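PDB 5JBD: inactive glucansucrase from Lactobacillus reuteri, which belongs to glycoside hydrolase family 70, whose members carry a TIM-type barrel, and holds a bound calcium ion. Local coordinates for residues L353-N357 with N358-I362; T367-I370 with V371-N375; Q425-Q428 with E429-D433; E662-S665 with V666-A670; Y671-I674 with A675-S679. One frame throughout, in Å; residues are numbered along the deposited sequence.

Interaction 1 (L353-N357 with N358-I362); sequences LGRAN and NRDNI. With ACT (acetate ion), chain E.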
loop_
_atom_site.group_PDB
_atom_site.type_symbol
_atom_site.label_atom_id
_atom_site.label_comp_id
_atom_site.label_asym_id
_atom_site.label_seq_id
_atom_site.Cartn_x
_atom_site.Cartn_y
_atom_site.Cartn_z
ATOM N N LEU A 353 -5.825 -12.739 22.539
ATOM C CA LEU A 353 -6.305 -14.021 22.037
ATOM C C LEU A 353 -5.349 -14.759 21.096
ATOM O O LEU A 353 -5.376 -15.980 21.033
ATOM C CB LEU A 353 -7.647 -13.817 21.324
ATOM C CG LEU A 353 -8.806 -13.291 22.178
ATOM C CD1 LEU A 353 -10.001 -12.914 21.317
ATOM C CD2 LEU A 353 -9.209 -14.311 23.225
ATOM N N GLY A 354 -4.532 -14.018 20.357
ATOM C CA GLY A 354 -3.763 -14.573 19.246
ATOM C C GLY A 354 -2.362 -15.106 19.502
ATOM O O GLY A 354 -1.842 -15.880 18.687
ATOM N N ARG A 355 -1.729 -14.698 20.595
ATOM C CA ARG A 355 -0.380 -15.175 20.915
ATOM C C ARG A 355 -0.408 -16.625 21.407
ATOM O O ARG A 355 -1.436 -17.107 21.911
ATOM C CB ARG A 355 0.259 -14.317 21.996
ATOM C CG ARG A 355 0.681 -12.927 21.583
ATOM C CD ARG A 355 1.196 -12.177 22.810
ATOM N NE ARG A 355 1.885 -10.956 22.432
ATOM C CZ ARG A 355 1.848 -9.789 23.083
ATOM N NH1 ARG A 355 1.147 -9.622 24.207
ATOM N NH2 ARG A 355 2.526 -8.750 22.569
ATOM N N ALA A 356 0.729 -17.302 21.269
ATOM C CA ALA A 356 0.939 -18.618 21.904
ATOM C C ALA A 356 1.123 -18.484 23.420
ATOM O O ALA A 356 0.492 -19.199 24.201
ATOM C CB ALA A 356 2.157 -19.305 21.305
ATOM N N ASN A 357 1.990 -17.548 23.808
ATOM C CA ASN A 357 2.379 -17.294 25.207
ATOM C C ASN A 357 2.286 -15.801 25.518
ATOM O O ASN A 357 2.170 -14.984 24.599
ATOM C CB ASN A 357 3.832 -17.716 25.396
ATOM C CG ASN A 357 4.045 -19.197 25.180
ATOM O OD1 ASN A 357 5.135 -19.601 24.803
ATOM N ND2 ASN A 357 3.004 -20.012 25.386
ATOM N N ASN A 358 2.373 -15.447 26.802
ATOM C CA ASN A 358 2.383 -14.037 27.232
ATOM C C ASN A 358 1.163 -13.289 26.697
ATOM O O ASN A 358 1.287 -12.179 26.171
ATOM C CB ASN A 358 3.681 -13.328 26.783
ATOM C CG ASN A 358 4.919 -13.879 27.484
ATOM O OD1 ASN A 358 4.995 -13.925 28.722
ATOM N ND2 ASN A 358 5.898 -14.312 26.691
ATOM N N ARG A 359 -0.006 -13.917 26.812
ATOM C CA ARG A 359 -1.274 -13.271 26.427
ATOM C C ARG A 359 -1.633 -12.185 27.432
ATOM O O ARG A 359 -1.516 -12.401 28.635
ATOM C CB ARG A 359 -2.420 -14.278 26.372
ATOM C CG ARG A 359 -2.288 -15.241 25.215
ATOM C CD ARG A 359 -3.363 -16.305 25.226
ATOM N NE ARG A 359 -3.116 -17.251 24.138
ATOM C CZ ARG A 359 -3.660 -18.460 24.001
ATOM N NH1 ARG A 359 -4.555 -18.928 24.862
ATOM N NH2 ARG A 359 -3.310 -19.204 22.952
ATOM N N ASP A 360 -2.045 -11.020 26.934
ATOM C CA ASP A 360 -2.584 -9.970 27.786
ATOM C C ASP A 360 -3.914 -10.432 28.370
ATOM O O ASP A 360 -4.529 -11.378 27.869
ATOM C CB ASP A 360 -2.781 -8.671 27.018
ATOM C CG ASP A 360 -1.463 -8.020 26.558
ATOM O OD1 ASP A 360 -0.351 -8.520 26.841
ATOM O OD2 ASP A 360 -1.562 -6.950 25.923
ATOM N N ASN A 361 -4.333 -9.792 29.461
ATOM C CA ASN A 361 -5.535 -10.201 30.160
ATOM C C ASN A 361 -6.792 -10.030 29.305
ATOM O O ASN A 361 -6.907 -9.078 28.529
ATOM C CB ASN A 361 -5.694 -9.419 31.466
ATOM C CG ASN A 361 -6.803 -9.972 32.330
ATOM O OD1 ASN A 361 -7.923 -9.447 32.338
ATOM N ND2 ASN A 361 -6.518 -11.070 33.020
ATOM N N ILE A 362 -7.726 -10.964 29.467
ATOM C CA ILE A 362 -9.018 -10.946 28.779
ATOM C C ILE A 362 -9.755 -9.588 28.885
ATOM O O ILE A 362 -10.437 -9.155 27.947
ATOM C CB ILE A 362 -9.917 -12.111 29.280
ATOM C CG1 ILE A 362 -10.965 -12.515 28.231
ATOM C CG2 ILE A 362 -10.575 -11.778 30.618
ATOM C CD1 ILE A 362 -10.398 -13.238 27.021
HETATM C C ACT E . 4.814 -10.256 19.621
HETATM O O ACT E . 5.210 -9.224 20.199
HETATM O OXT ACT E . 3.615 -10.605 19.651
HETATM C CH3 ACT E . 5.809 -11.098 18.875
#
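Arg355 and Arg359 each reach across the turn that follows helix 343-354 in this barrel-containing protein, one gripping backbone and the other an acid. Among the hydrogen bonds, Arg359 takes the backbone O of Arg355 side-on with two nitrogens, NE at 2.8 Å and NH2 at 3.0 Å, the oxygen lying in the guanidinium plane. Leu353 O sits over one face of the same group, and Asn543 O and Ser610 OG bind NH1 and NH2 from outside, so the rotation of the guanidinium is fixed. Its chain is extended from CG to NE, which lets the head return to a carbonyl four residues back although CB points away. The ionic part is Arg355 NH1 to Asp360 OD1 at 3.2 Å, a salt bridge with guanidinium and carboxylate planes turned 70° apart and OD1 at the edge of the guanidinium. NH1 also gives a weak bond to Asn358 O, and an acetate ion, probably from the crystallisation liquor, accepts a nearly straight hydrogen bond (168°) from Arg355 NE to its OXT, 3.3 Å long. Arg355 is exposed, whereas the apolar part of the contact is buried beside Asn543. There the two side chains cross at an oblique angle, Leu353 CD2 and Ile362 CD1 lying 4.1 Å apart.

Interaction 2 (T367-I370 with V371-N375); sequences TNSI and VNRQN
Ser369 and Arg373 meet through the serine hydroxyl, which gathers donors from two directions. The serine OG stands opposite its own backbone N (chi1 159°) and accepts a nearly straight bond from Val371 N at 3.1 Å, closing an ST turn. Arg373 NH1 comes in at 3.0 Å, with OG tilted 20° from the guanidinium plane, and Asp342 OD2 completes the surroundings of the hydroxyl. The extended arginine chain runs back beside its own segment, where Val371 CB lies over one face of the guanidinium. Further out, Thr367 and Asn372 lie side by side and point the same way, CG2 of the threonine 3.9 Å from ND2 of the asparagine. A water joins them, donating to Thr367 O and accepting from Asn372 ND2. Asn372 OD1 meanwhile takes Gln374 N from above its carbonyl plane, an Asx turn. The loop leads from helix 364-367 to strand 375-376, with Arg373 NE bound to Lys457 O and the arginine side chain packed on strand 501-505.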
loop_
_atom_site.group_PDB
_atom_site.type_symbol
_atom_site.label_atom_id
_atom_site.label_comp_id
_atom_site.label_asym_id
_atom_site.label_seq_id
_atom_site.Cartn_x
_atom_site.Cartn_y
_atom_site.Cartn_z
ATOM N N THR A 367 -11.524 -2.543 27.385
ATOM C CA THR A 367 -10.999 -1.183 27.515
ATOM C C THR A 367 -10.054 -0.696 26.399
ATOM O O THR A 367 -9.952 0.509 26.174
ATOM C CB THR A 367 -10.211 -1.066 28.825
ATOM O OG1 THR A 367 -9.172 -2.045 28.835
ATOM C CG2 THR A 367 -11.116 -1.317 30.026
ATOM N N ASN A 368 -9.353 -1.612 25.719
ATOM C CA ASN A 368 -8.217 -1.219 24.854
ATOM C C ASN A 368 -8.633 -1.170 23.379
ATOM O O ASN A 368 -8.228 -1.987 22.546
ATOM C CB ASN A 368 -6.998 -2.104 25.140
ATOM C CG ASN A 368 -6.465 -1.919 26.566
ATOM O OD1 ASN A 368 -7.002 -1.137 27.359
ATOM N ND2 ASN A 368 -5.396 -2.625 26.890
ATOM N N SER A 369 -9.487 -0.187 23.116
ATOM C CA SER A 369 -10.056 0.117 21.809
ATOM C C SER A 369 -10.410 1.588 21.823
ATOM O O SER A 369 -10.472 2.195 22.897
ATOM C CB SER A 369 -11.299 -0.741 21.577
ATOM O OG SER A 369 -12.158 -0.225 20.600
ATOM N N ILE A 370 -10.660 2.174 20.655
ATOM C CA ILE A 370 -11.199 3.549 20.598
ATOM C C ILE A 370 -12.579 3.666 21.302
ATOM O O ILE A 370 -12.963 4.757 21.694
ATOM C CB ILE A 370 -11.245 4.097 19.141
ATOM C CG1 ILE A 370 -11.241 5.636 19.122
ATOM C CG2 ILE A 370 -12.418 3.511 18.342
ATOM C CD1 ILE A 370 -9.929 6.252 19.554
ATOM N N VAL A 371 -13.300 2.548 21.465
ATOM C CA VAL A 371 -14.532 2.489 22.267
ATOM C C VAL A 371 -14.392 1.568 23.502
ATOM O O VAL A 371 -14.035 0.385 23.379
ATOM C CB VAL A 371 -15.714 1.962 21.422
ATOM C CG1 VAL A 371 -17.040 2.179 22.144
ATOM C CG2 VAL A 371 -15.723 2.628 20.034
ATOM N N ASN A 372 -14.703 2.115 24.685
ATOM C CA ASN A 372 -14.817 1.325 25.916
ATOM C C ASN A 372 -16.170 0.632 25.889
ATOM O O ASN A 372 -17.185 1.294 25.706
ATOM C CB ASN A 372 -14.692 2.226 27.145
ATOM C CG ASN A 372 -14.818 1.457 28.449
ATOM O OD1 ASN A 372 -15.875 0.913 28.758
ATOM N ND2 ASN A 372 -13.754 1.412 29.213
ATOM N N ARG A 373 -16.187 -0.691 26.042
ATOM C CA ARG A 373 -17.423 -1.455 25.882
ATOM C C ARG A 373 -17.860 -2.158 27.186
ATOM O O ARG A 373 -18.574 -3.152 27.151
ATOM C CB ARG A 373 -17.289 -2.449 24.723
ATOM C CG ARG A 373 -17.131 -1.771 23.371
ATOM C CD ARG A 373 -17.069 -2.767 22.205
ATOM N NE ARG A 373 -17.080 -2.057 20.916
ATOM C CZ ARG A 373 -16.000 -1.587 20.282
ATOM N NH1 ARG A 373 -14.772 -1.760 20.779
ATOM N NH2 ARG A 373 -16.145 -0.929 19.139
ATOM N N GLN A 374 -17.438 -1.629 28.331
ATOM C CA GLN A 374 -17.887 -2.146 29.625
ATOM C C GLN A 374 -19.409 -2.119 29.700
ATOM O O GLN A 374 -20.031 -3.112 30.036
ATOM C CB GLN A 374 -17.293 -1.347 30.788
ATOM C CG GLN A 374 -17.555 -1.972 32.156
ATOM C CD GLN A 374 -16.562 -3.045 32.494
ATOM O OE1 GLN A 374 -15.360 -2.782 32.534
ATOM N NE2 GLN A 374 -17.052 -4.260 32.778
ATOM N N ASN A 375 -19.995 -0.968 29.391
ATOM C CA ASN A 375 -21.438 -0.810 29.419
ATOM C C ASN A 375 -21.805 0.337 28.472
ATOM O O ASN A 375 -22.026 1.486 28.879
ATOM C CB ASN A 375 -21.919 -0.572 30.855
ATOM C CG ASN A 375 -23.404 -0.841 31.035
ATOM O OD1 ASN A 375 -23.974 -1.761 30.442
ATOM N ND2 ASN A 375 -24.032 -0.049 31.892
HETATM O O HOH W 1 -11.398 2.404 27.842
#

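Interaction 3 (Q425-Q428 with E429-D433); sequences QAWQ and EFYAD
Trp427, Phe430 and Tyr431 form an aromatic cluster on one flank of helix 420-434, and this is the tight part of the contact. Trp427 lies side by side with Phe430, CZ3 of the indole 3.4 Å from CD2 of the phenyl ring, the planes inclined at 66°. Against Tyr431 it is CE3 of the indole that lies over a face of the phenol, toward its rim and 3.6 Å from CZ, with planes 44° apart. Beneath the rings the helix bond from Tyr431 N to Trp427 O is 2.9 Å long. The opposite character is found at Gln425, Gln428 and Glu429, toward solvent. Here Gln425 NE2 reaches along one helical turn to Glu429 OE2 at 3.1 Å and 170°; the amide and carboxylate planes are nearly perpendicular, and the oxygen is met from above its plane. Gln428 is exposed and joins Ala432 by its backbone alone, a longer bond from Ala432 N to Gln428 O of 3.3 Å. Phe430 leans on Leu398 and Trp427 on Ile399 of helix 392-406, while Phe659 meets the indole edge-to-face and Thr472 bonds the Tyr431 hydroxyl.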
loop_
_atom_site.group_PDB
_atom_site.type_symbol
_atom_site.label_atom_id
_atom_site.label_comp_id
_atom_site.label_asym_id
_atom_site.label_seq_id
_atom_site.Cartn_x
_atom_site.Cartn_y
_atom_site.Cartn_z
ATOM N N GLN A 425 7.569 -21.005 -0.032
ATOM C CA GLN A 425 7.979 -21.824 1.091
ATOM C C GLN A 425 7.241 -21.361 2.354
ATOM O O GLN A 425 6.712 -22.174 3.095
ATOM C CB GLN A 425 9.497 -21.721 1.307
ATOM C CG GLN A 425 10.029 -22.536 2.483
ATOM C CD GLN A 425 11.487 -22.242 2.809
ATOM O OE1 GLN A 425 12.258 -21.811 1.950
ATOM N NE2 GLN A 425 11.867 -22.467 4.059
ATOM N N ALA A 426 7.242 -20.053 2.591
ATOM C CA ALA A 426 6.521 -19.482 3.744
ATOM C C ALA A 426 5.035 -19.868 3.743
ATOM O O ALA A 426 4.491 -20.222 4.782
ATOM C CB ALA A 426 6.699 -17.975 3.773
ATOM N N TRP A 427 4.383 -19.812 2.584
ATOM C CA TRP A 427 2.957 -20.211 2.490
ATOM C C TRP A 427 2.687 -21.679 2.759
ATOM O O TRP A 427 1.716 -22.017 3.435
ATOM C CB TRP A 427 2.326 -19.769 1.159
ATOM C CG TRP A 427 1.808 -18.383 1.304
ATOM C CD1 TRP A 427 2.384 -17.231 0.860
ATOM C CD2 TRP A 427 0.637 -17.999 2.033
ATOM N NE1 TRP A 427 1.609 -16.143 1.237
ATOM C CE2 TRP A 427 0.533 -16.591 1.956
ATOM C CE3 TRP A 427 -0.354 -18.718 2.728
ATOM C CZ2 TRP A 427 -0.511 -15.881 2.564
ATOM C CZ3 TRP A 427 -1.397 -18.013 3.324
ATOM C CH2 TRP A 427 -1.462 -16.604 3.239
ATOM N N GLN A 428 3.553 -22.561 2.256
ATOM C CA GLN A 428 3.439 -23.979 2.596
ATOM C C GLN A 428 3.545 -24.143 4.121
ATOM O O GLN A 428 2.736 -24.844 4.719
ATOM C CB GLN A 428 4.509 -24.812 1.892
ATOM C CG GLN A 428 4.224 -26.301 1.917
ATOM C CD GLN A 428 5.201 -27.090 1.062
ATOM O OE1 GLN A 428 6.387 -27.198 1.387
ATOM N NE2 GLN A 428 4.706 -27.652 -0.037
ATOM N N GLU A 429 4.522 -23.467 4.731
ATOM C CA GLU A 429 4.715 -23.509 6.193
ATOM C C GLU A 429 3.516 -22.935 6.940
ATOM O O GLU A 429 3.065 -23.522 7.919
ATOM C CB GLU A 429 6.002 -22.772 6.587
ATOM C CG GLU A 429 7.260 -23.525 6.162
ATOM C CD GLU A 429 8.521 -22.679 6.203
ATOM O OE1 GLU A 429 8.427 -21.442 6.373
ATOM O OE2 GLU A 429 9.621 -23.250 6.045
ATOM N N PHE A 430 2.999 -21.805 6.448
ATOM C CA PHE A 430 1.822 -21.172 7.036
ATOM C C PHE A 430 0.584 -22.076 7.027
ATOM O O PHE A 430 -0.033 -22.269 8.069
ATOM C CB PHE A 430 1.497 -19.834 6.355
ATOM C CG PHE A 430 0.270 -19.167 6.918
ATOM C CD1 PHE A 430 0.371 -18.319 8.016
ATOM C CD2 PHE A 430 -0.986 -19.428 6.386
ATOM C CE1 PHE A 430 -0.757 -17.718 8.546
ATOM C CE2 PHE A 430 -2.123 -18.827 6.918
ATOM C CZ PHE A 430 -2.007 -17.976 8.003
ATOM N N TYR A 431 0.212 -22.621 5.863
ATOM C CA TYR A 431 -1.015 -23.441 5.778
ATOM C C TYR A 431 -0.959 -24.657 6.699
ATOM O O TYR A 431 -1.957 -25.005 7.325
ATOM C CB TYR A 431 -1.304 -23.945 4.359
ATOM C CG TYR A 431 -1.802 -22.918 3.360
ATOM C CD1 TYR A 431 -2.987 -22.207 3.573
ATOM C CD2 TYR A 431 -1.106 -22.697 2.179
ATOM C CE1 TYR A 431 -3.447 -21.279 2.649
ATOM C CE2 TYR A 431 -1.557 -21.777 1.253
ATOM C CZ TYR A 431 -2.730 -21.080 1.487
ATOM O OH TYR A 431 -3.164 -20.181 0.552
ATOM N N ALA A 432 0.207 -25.303 6.770
ATOM C CA ALA A 432 0.400 -26.434 7.682
ATOM C C ALA A 432 0.280 -25.963 9.139
ATOM O O ALA A 432 -0.392 -26.596 9.943
ATOM C CB ALA A 432 1.740 -27.096 7.445
ATOM N N ASP A 433 0.903 -24.832 9.450
ATOM C CA ASP A 433 0.864 -24.278 10.821
ATOM C C ASP A 433 -0.543 -23.849 11.232
ATOM O O ASP A 433 -0.964 -24.092 12.372
ATOM C CB ASP A 433 1.851 -23.117 10.968
ATOM C CG ASP A 433 2.017 -22.674 12.398
ATOM O OD1 ASP A 433 2.630 -23.424 13.190
ATOM O OD2 ASP A 433 1.556 -21.554 12.740
#

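Interaction 4 (E662-S665 with V666-A670); sequences EPTS and VENHA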
loop_
_atom_site.group_PDB
_atom_site.type_symbol
_atom_site.label_atom_id
_atom_site.label_comp_id
_atom_site.label_asym_id
_atom_site.label_seq_id
_atom_site.Cartn_x
_atom_site.Cartn_y
_atom_site.Cartn_z
ATOM N N GLU A 662 -2.004 -14.753 -10.046
ATOM C CA GLU A 662 -2.484 -14.352 -11.366
ATOM C C GLU A 662 -3.510 -15.403 -11.817
ATOM O O GLU A 662 -3.323 -16.593 -11.554
ATOM C CB GLU A 662 -1.322 -14.245 -12.356
ATOM C CG GLU A 662 -0.351 -13.104 -12.065
ATOM C CD GLU A 662 -0.921 -11.705 -12.325
ATOM O OE1 GLU A 662 -1.936 -11.561 -13.045
ATOM O OE2 GLU A 662 -0.326 -10.723 -11.827
ATOM N N PRO A 663 -4.629 -14.970 -12.431
ATOM C CA PRO A 663 -5.681 -15.927 -12.794
ATOM C C PRO A 663 -5.259 -16.831 -13.953
ATOM O O PRO A 663 -4.599 -16.381 -14.894
ATOM C CB PRO A 663 -6.849 -15.036 -13.212
ATOM C CG PRO A 663 -6.197 -13.805 -13.722
ATOM C CD PRO A 663 -4.952 -13.609 -12.897
ATOM N N THR A 664 -5.662 -18.089 -13.887
ATOM C CA THR A 664 -5.290 -19.091 -14.897
ATOM C C THR A 664 -6.250 -19.131 -16.095
ATOM O O THR A 664 -5.978 -19.823 -17.078
ATOM C CB THR A 664 -5.204 -20.489 -14.253
ATOM O OG1 THR A 664 -6.356 -20.718 -13.425
ATOM C CG2 THR A 664 -3.945 -20.591 -13.402
ATOM N N SER A 665 -7.369 -18.412 -16.006
ATOM C CA SER A 665 -8.324 -18.298 -17.099
ATOM C C SER A 665 -9.125 -17.012 -16.936
ATOM O O SER A 665 -9.032 -16.336 -15.902
ATOM C CB SER A 665 -9.281 -19.485 -17.099
ATOM O OG SER A 665 -10.104 -19.473 -15.943
ATOM N N VAL A 666 -9.925 -16.695 -17.952
ATOM C CA VAL A 666 -10.842 -15.552 -17.887
ATOM C C VAL A 666 -11.916 -15.790 -16.816
ATOM O O VAL A 666 -12.228 -14.881 -16.047
ATOM C CB VAL A 666 -11.481 -15.240 -19.271
ATOM C CG1 VAL A 666 -12.638 -14.245 -19.151
ATOM C CG2 VAL A 666 -10.415 -14.712 -20.224
ATOM N N GLU A 667 -12.471 -17.002 -16.773
ATOM C CA GLU A 667 -13.461 -17.367 -15.758
ATOM C C GLU A 667 -12.938 -17.145 -14.326
ATOM O O GLU A 667 -13.705 -16.760 -13.446
ATOM C CB GLU A 667 -13.906 -18.819 -15.960
ATOM C CG GLU A 667 -14.980 -19.318 -14.988
ATOM C CD GLU A 667 -15.456 -20.736 -15.310
ATOM O OE1 GLU A 667 -15.684 -21.036 -16.499
ATOM O OE2 GLU A 667 -15.599 -21.552 -14.375
ATOM N N ASN A 668 -11.640 -17.369 -14.114
ATOM C CA ASN A 668 -11.003 -17.228 -12.791
ATOM C C ASN A 668 -10.574 -15.794 -12.426
ATOM O O ASN A 668 -10.032 -15.584 -11.336
ATOM C CB ASN A 668 -9.802 -18.185 -12.654
ATOM C CG ASN A 668 -10.215 -19.633 -12.428
ATOM O OD1 ASN A 668 -11.371 -19.937 -12.150
ATOM N ND2 ASN A 668 -9.257 -20.538 -12.550
ATOM N N HIS A 669 -10.803 -14.820 -13.313
ATOM C CA HIS A 669 -10.631 -13.414 -12.960
ATOM C C HIS A 669 -11.474 -13.127 -11.726
ATOM O O HIS A 669 -12.659 -13.443 -11.698
ATOM C CB HIS A 669 -11.098 -12.485 -14.086
ATOM C CG HIS A 669 -10.183 -12.439 -15.272
ATOM N ND1 HIS A 669 -10.360 -11.541 -16.304
ATOM C CD2 HIS A 669 -9.089 -13.169 -15.593
ATOM C CE1 HIS A 669 -9.406 -11.707 -17.200
ATOM N NE2 HIS A 669 -8.620 -12.688 -16.791
ATOM N N ALA A 670 -10.869 -12.523 -10.715
ATOM C CA ALA A 670 -11.601 -12.202 -9.488
ATOM C C ALA A 670 -12.900 -11.442 -9.793
ATOM O O ALA A 670 -13.934 -11.728 -9.189
ATOM C CB ALA A 670 -10.717 -11.406 -8.529
#
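Asn668 folds back on Thr664 and Ser665 from within a type I beta turn that runs from Val666 to His669. The asparagine side chain begins beside the serine, CB and CG each 3.5 Å from Ser665 OG. At its tip OD1 stays 4.0 Å from Ser665 OG, and ND2 reaches across to Thr664 OG1 at 3.0 Å, with that oxygen in the amide plane. The same serine OG accepts from Asn668 N at 3.2 Å; chi1 of 66° sets it between its own backbone N and carbonyl carbon, facing that amide, and a weaker bond runs from Asn668 N to Ser665 O. One step on, His669 CD2 comes obliquely against Pro663 CG, 3.5 Å away. A hydrogen bond between His669 ND1 and Glu729 OE1 probably helps set the ring's rotation. The loop follows strand 652-654, His669 stands at the N-cap position of helix 670-676, Gln474 bonds Glu662 O and Thr664 N, and Glu729 belongs to helix 727-739.

Interaction 5 (Y671-I674 with A675-S679); sequences YNVI and AKNAS
Ala675 opens the second segment with a regular helical bond from its N to Tyr671 O, 3.1 Å long, and its CB rests against that same oxygen. Lys676 repeats the pattern, its N giving a bond of 3.0 Å to Asn672 O, while the rest of its chain extends off from the helix. Asn677 is where helix 670-676 stops: it is the first residue to leave helical backbone angles and also the N-cap position of helix 678-683, though its side chain makes no capping bond. Instead it turns back on the turn just finished. With CG set beside its own backbone N (chi1 -73°), ND2 reaches Val673 O at 2.8 Å and 163°, coming from above the carbonyl plane. Asn677 N binds the same oxygen at 3.1 Å from the opposite face, so Val673 O is gripped from both sides, and a weak third bond goes to Ile674 O. ND2 also lies alongside Val673 CG1, at 3.6 Å. Ala678 then continues the chain with a bond from its N to Ala675 O. The buried flank is carried by Tyr671 and Ile674, which pack on helix 727-739 and strand 688-691.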
loop_
_atom_site.group_PDB
_atom_site.type_symbol
_atom_site.label_atom_id
_atom_site.label_comp_id
_atom_site.label_asym_id
_atom_site.label_seq_id
_atom_site.Cartn_x
_atom_site.Cartn_y
_atom_site.Cartn_z
ATOM N N TYR A 671 -12.864 -10.518 -10.763
ATOM C CA TYR A 671 -14.066 -9.750 -11.096
ATOM C C TYR A 671 -15.214 -10.662 -11.509
ATOM O O TYR A 671 -16.340 -10.481 -11.051
ATOM C CB TYR A 671 -13.791 -8.682 -12.171
ATOM C CG TYR A 671 -12.863 -7.534 -11.751
ATOM C CD1 TYR A 671 -12.770 -7.110 -10.425
ATOM C CD2 TYR A 671 -12.064 -6.893 -12.689
ATOM C CE1 TYR A 671 -11.904 -6.093 -10.048
ATOM C CE2 TYR A 671 -11.211 -5.864 -12.329
ATOM C CZ TYR A 671 -11.147 -5.456 -10.991
ATOM O OH TYR A 671 -10.302 -4.449 -10.616
ATOM N N ASN A 672 -14.920 -11.673 -12.323
ATOM C CA ASN A 672 -15.958 -12.599 -12.785
ATOM C C ASN A 672 -16.455 -13.530 -11.686
ATOM O O ASN A 672 -17.661 -13.788 -11.580
ATOM C CB ASN A 672 -15.468 -13.381 -14.013
ATOM C CG ASN A 672 -15.192 -12.462 -15.204
ATOM O OD1 ASN A 672 -15.786 -11.380 -15.315
ATOM N ND2 ASN A 672 -14.274 -12.858 -16.067
ATOM N N VAL A 673 -15.529 -14.025 -10.874
ATOM C CA VAL A 673 -15.890 -14.870 -9.728
ATOM C C VAL A 673 -16.764 -14.080 -8.743
ATOM O O VAL A 673 -17.785 -14.592 -8.277
ATOM C CB VAL A 673 -14.636 -15.461 -9.029
ATOM C CG1 VAL A 673 -15.037 -16.300 -7.817
ATOM C CG2 VAL A 673 -13.819 -16.283 -10.021
ATOM N N ILE A 674 -16.400 -12.826 -8.470
ATOM C CA ILE A 674 -17.183 -11.968 -7.549
ATOM C C ILE A 674 -18.620 -11.765 -8.065
ATOM O O ILE A 674 -19.586 -11.952 -7.314
ATOM C CB ILE A 674 -16.474 -10.618 -7.271
ATOM C CG1 ILE A 674 -15.195 -10.840 -6.461
ATOM C CG2 ILE A 674 -17.385 -9.641 -6.526
ATOM C CD1 ILE A 674 -14.176 -9.718 -6.529
ATOM N N ALA A 675 -18.748 -11.399 -9.343
ATOM C CA ALA A 675 -20.062 -11.209 -9.987
ATOM C C ALA A 675 -20.942 -12.447 -9.867
ATOM O O ALA A 675 -22.102 -12.354 -9.462
ATOM C CB ALA A 675 -19.884 -10.849 -11.455
ATOM N N LYS A 676 -20.365 -13.609 -10.185
ATOM C CA LYS A 676 -21.085 -14.883 -10.091
ATOM C C LYS A 676 -21.582 -15.174 -8.655
ATOM O O LYS A 676 -22.651 -15.761 -8.468
ATOM C CB LYS A 676 -20.181 -16.016 -10.587
ATOM C CG LYS A 676 -20.868 -17.357 -10.782
ATOM C CD LYS A 676 -19.861 -18.413 -11.238
ATOM C CE LYS A 676 -20.320 -19.835 -10.940
ATOM N NZ LYS A 676 -21.066 -20.434 -12.081
ATOM N N ASN A 677 -20.818 -14.734 -7.657
ATOM C CA ASN A 677 -21.120 -14.986 -6.234
ATOM C C ASN A 677 -21.798 -13.823 -5.494
ATOM O O ASN A 677 -21.865 -13.814 -4.270
ATOM C CB ASN A 677 -19.822 -15.381 -5.518
ATOM C CG ASN A 677 -19.374 -16.780 -5.877
ATOM O OD1 ASN A 677 -19.888 -17.743 -5.328
ATOM N ND2 ASN A 677 -18.423 -16.898 -6.797
ATOM N N ALA A 678 -22.341 -12.857 -6.225
ATOM C CA ALA A 678 -22.875 -11.642 -5.607
ATOM C C ALA A 678 -23.909 -11.932 -4.517
ATOM O O ALA A 678 -23.911 -11.281 -3.462
ATOM C CB ALA A 678 -23.470 -10.725 -6.674
ATOM N N SER A 679 -24.777 -12.914 -4.764
ATOM C CA SER A 679 -25.835 -13.277 -3.804
ATOM C C SER A 679 -25.278 -13.864 -2.506
ATOM O O SER A 679 -25.857 -13.646 -1.445
ATOM C CB SER A 679 -26.830 -14.282 -4.413
ATOM O OG SER A 679 -27.614 -13.677 -5.421
#

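How the interactions relate
Interactions 4 and 5 are the only pair in touch: Val666 O of the turn accepts Asn672 ND2 of the following helix at 2.9 Å, and Glu667 O packs on Val673 CG2, so the loop is tied to the helix it introduces. Interactions 1 and 2 follow each other along the chain around helix 364-367, centres 18 Å apart and nearest atoms about 6 Å. Interaction 3 lies about 9 Å from interaction 1 and about 12 Å from interaction 4 at the nearest atoms. None of the five includes a calcium ligand (Glu237, Asp243, Asn287, Asn751). Bound small molecules differ too, acetate at interaction 1 and glycerol beside Tyr431 of interaction 3.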